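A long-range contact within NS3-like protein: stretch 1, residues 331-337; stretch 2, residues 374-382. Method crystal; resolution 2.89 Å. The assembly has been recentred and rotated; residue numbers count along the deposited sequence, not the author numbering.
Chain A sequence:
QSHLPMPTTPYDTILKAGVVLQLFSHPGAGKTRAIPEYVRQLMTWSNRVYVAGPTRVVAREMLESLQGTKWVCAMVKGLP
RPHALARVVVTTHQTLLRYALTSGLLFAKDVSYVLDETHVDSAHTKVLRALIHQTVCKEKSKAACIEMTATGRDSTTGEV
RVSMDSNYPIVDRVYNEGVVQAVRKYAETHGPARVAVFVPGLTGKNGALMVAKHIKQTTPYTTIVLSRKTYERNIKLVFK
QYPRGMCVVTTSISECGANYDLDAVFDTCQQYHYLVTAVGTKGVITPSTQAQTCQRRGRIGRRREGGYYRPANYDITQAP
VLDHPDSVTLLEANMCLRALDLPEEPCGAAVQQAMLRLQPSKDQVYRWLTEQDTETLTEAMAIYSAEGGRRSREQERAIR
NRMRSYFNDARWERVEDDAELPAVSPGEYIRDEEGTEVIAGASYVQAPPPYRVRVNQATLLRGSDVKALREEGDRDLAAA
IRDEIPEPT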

# COMPACT_ATOMS: atom_id res chain seq x y z
N LEU A 331 12.87 -6.10 1.60
CA LEU A 331 14.12 -6.32 0.89
C LEU A 331 14.29 -5.32 -0.25
O LEU A 331 15.31 -4.64 -0.34
CB LEU A 331 14.20 -7.76 0.38
CG LEU A 331 15.32 -8.07 -0.62
CD1 LEU A 331 16.70 -7.87 0.01
CD2 LEU A 331 15.18 -9.48 -1.17
N GLU A 332 13.29 -5.21 -1.14
CA GLU A 332 13.45 -4.33 -2.29
C GLU A 332 13.58 -2.88 -1.86
O GLU A 332 14.32 -2.11 -2.49
CB GLU A 332 12.28 -4.52 -3.27
CG GLU A 332 11.98 -5.99 -3.57
CD GLU A 332 11.29 -6.25 -4.90
OE1 GLU A 332 10.22 -5.67 -5.16
OE2 GLU A 332 11.81 -7.08 -5.67
N ALA A 333 12.90 -2.48 -0.79
CA ALA A 333 13.03 -1.11 -0.31
C ALA A 333 14.44 -0.83 0.19
O ALA A 333 15.05 0.20 -0.15
CB ALA A 333 11.99 -0.82 0.78
N ASN A 334 15.00 -1.73 1.01
CA ASN A 334 16.34 -1.53 1.54
C ASN A 334 17.38 -1.63 0.43
O ASN A 334 18.37 -0.90 0.44
CB ASN A 334 16.64 -2.56 2.64
CG ASN A 334 16.12 -2.13 4.02
OD1 ASN A 334 16.09 -0.95 4.35
ND2 ASN A 334 15.72 -3.11 4.83
N MSE A 335 17.18 -2.53 -0.53
CA MSE A 335 18.11 -2.64 -1.65
C MSE A 335 18.23 -1.29 -2.36
O MSE A 335 19.33 -0.84 -2.65
CB MSE A 335 17.65 -3.73 -2.62
CG MSE A 335 17.97 -5.14 -2.15
SE MSE A 335 17.19 -6.46 -3.37
CE MSE A 335 18.33 -6.16 -4.96
N CYS A 336 17.08 -0.66 -2.62
CA CYS A 336 17.09 0.66 -3.24
C CYS A 336 17.70 1.71 -2.33
O CYS A 336 18.44 2.58 -2.79
CB CYS A 336 15.67 1.10 -3.61
SG CYS A 336 14.76 -0.03 -4.66
N LEU A 337 17.35 1.67 -1.04
CA LEU A 337 17.86 2.66 -0.11
C LEU A 337 19.37 2.56 0.03
O LEU A 337 20.04 3.57 0.25
CB LEU A 337 17.18 2.49 1.25
CG LEU A 337 15.69 2.83 1.35
CD1 LEU A 337 15.05 2.23 2.60
CD2 LEU A 337 15.47 4.33 1.34
N THR A 374 9.08 -3.39 -14.66
CA THR A 374 9.54 -4.64 -14.07
C THR A 374 9.02 -4.64 -12.64
O THR A 374 9.37 -3.74 -11.86
CB THR A 374 11.08 -4.74 -14.08
OG1 THR A 374 11.60 -4.24 -15.31
CG2 THR A 374 11.53 -6.18 -13.89
N GLU A 375 8.18 -5.61 -12.29
CA GLU A 375 7.60 -5.58 -10.95
C GLU A 375 8.65 -5.82 -9.88
O GLU A 375 8.64 -5.17 -8.83
CB GLU A 375 6.45 -6.58 -10.84
CG GLU A 375 6.83 -8.04 -10.62
CD GLU A 375 7.62 -8.62 -11.77
OE1 GLU A 375 7.92 -7.88 -12.72
OE2 GLU A 375 7.94 -9.82 -11.72
N THR A 376 9.61 -6.71 -10.15
CA THR A 376 10.63 -7.07 -9.18
C THR A 376 11.94 -6.35 -9.48
O THR A 376 12.38 -6.31 -10.63
CB THR A 376 10.87 -8.58 -9.19
OG1 THR A 376 11.39 -8.98 -10.47
CG2 THR A 376 9.58 -9.34 -8.91
N LEU A 377 12.54 -5.78 -8.44
CA LEU A 377 13.89 -5.23 -8.58
C LEU A 377 14.88 -6.32 -8.95
O LEU A 377 15.82 -6.07 -9.70
CB LEU A 377 14.30 -4.53 -7.29
CG LEU A 377 15.68 -3.91 -7.15
CD1 LEU A 377 16.01 -2.98 -8.30
CD2 LEU A 377 15.75 -3.15 -5.83
N THR A 378 14.67 -7.54 -8.44
CA THR A 378 15.54 -8.64 -8.81
C THR A 378 15.58 -8.84 -10.32
O THR A 378 16.65 -9.05 -10.90
CB THR A 378 15.09 -9.93 -8.12
OG1 THR A 378 13.85 -10.36 -8.68
CG2 THR A 378 14.91 -9.70 -6.63
N GLU A 379 14.43 -8.76 -10.99
CA GLU A 379 14.42 -8.95 -12.43
C GLU A 379 14.97 -7.72 -13.16
O GLU A 379 15.54 -7.85 -14.25
CB GLU A 379 13.02 -9.28 -12.94
CG GLU A 379 12.97 -9.58 -14.44
CD GLU A 379 11.60 -10.04 -14.93
OE1 GLU A 379 10.60 -9.92 -14.18
OE2 GLU A 379 11.52 -10.53 -16.08
N ALA A 380 14.80 -6.53 -12.58
CA ALA A 380 15.39 -5.34 -13.18
C ALA A 380 16.90 -5.47 -13.30
O ALA A 380 17.51 -4.89 -14.22
CB ALA A 380 15.04 -4.10 -12.35
N MSE A 381 17.53 -6.20 -12.39
CA MSE A 381 18.97 -6.42 -12.40
C MSE A 381 19.35 -7.34 -13.55
O MSE A 381 20.49 -7.32 -14.04
CB MSE A 381 19.43 -7.00 -11.05
CG MSE A 381 19.24 -6.04 -9.90
SE MSE A 381 19.52 -6.87 -8.10
CE MSE A 381 21.37 -7.48 -8.35
N ALA A 382 18.40 -8.16 -14.00
CA ALA A 382 18.67 -9.01 -15.15
C ALA A 382 18.64 -8.22 -16.45
O ALA A 382 19.39 -8.55 -17.38
CB ALA A 382 17.67 -10.17 -15.22

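Stretch 1 is helical throughout, and its backbone bonds run in the i to i+4 pattern, for example from Met-335 N to Leu-331 O at 2.8 Å. Leu-331, at its start, lies at the margin: its CA-to-CB bond points sideways, and although the end of the side chain comes nearer, it stays beyond contact distance.

Glu-332 makes the polar part of the contact. Its CA-to-CB bond points toward stretch 2, and with chi1 in m and chi2 in t the carboxylate reaches the start of the second helix. There Leu-377 N donates a hydrogen bond to Glu-332 OE2 at 3.1 Å, with an N-H...acceptor angle of 137°, so the bond is bent. A first-turn amide lacks a helical carbonyl partner four residues back, which leaves it free for such an acceptor. Thr-376, the N-cap residue, serves the same helix end from within stretch 2, its OG1 accepting from Glu-379 N at 3.1 Å. The Glu-332 carboxylate also packs against the cap residue, with OE2 3.7 Å from Thr-376 CA.

Ala-333 points away, and Asn-334 is out of reach; neither loses surface to stretch 2.

One helical turn after Glu-332 the contact becomes apolar. Met-335, a selenomethionine, points toward stretch 2 and meets two residues spaced four apart on the second helix: its CB lies 3.8 Å from Leu-377 CD2, and its CE lies 3.4 Å from SE of Met-381, also a selenomethionine. The CA-to-CB bond of Cys-336 points sideways, yet its SG lies 3.5 Å from Leu-377 CD2. That methyl therefore touches both neighbours, while Leu-377 N binds Glu-332; accordingly Leu-377 has the largest covered area in the contact.

Leu-337 is out of reach. The helix axes approach to 11.3 Å at 50°, a separation bridged by side chains, and the two stretches together bury 304 Å².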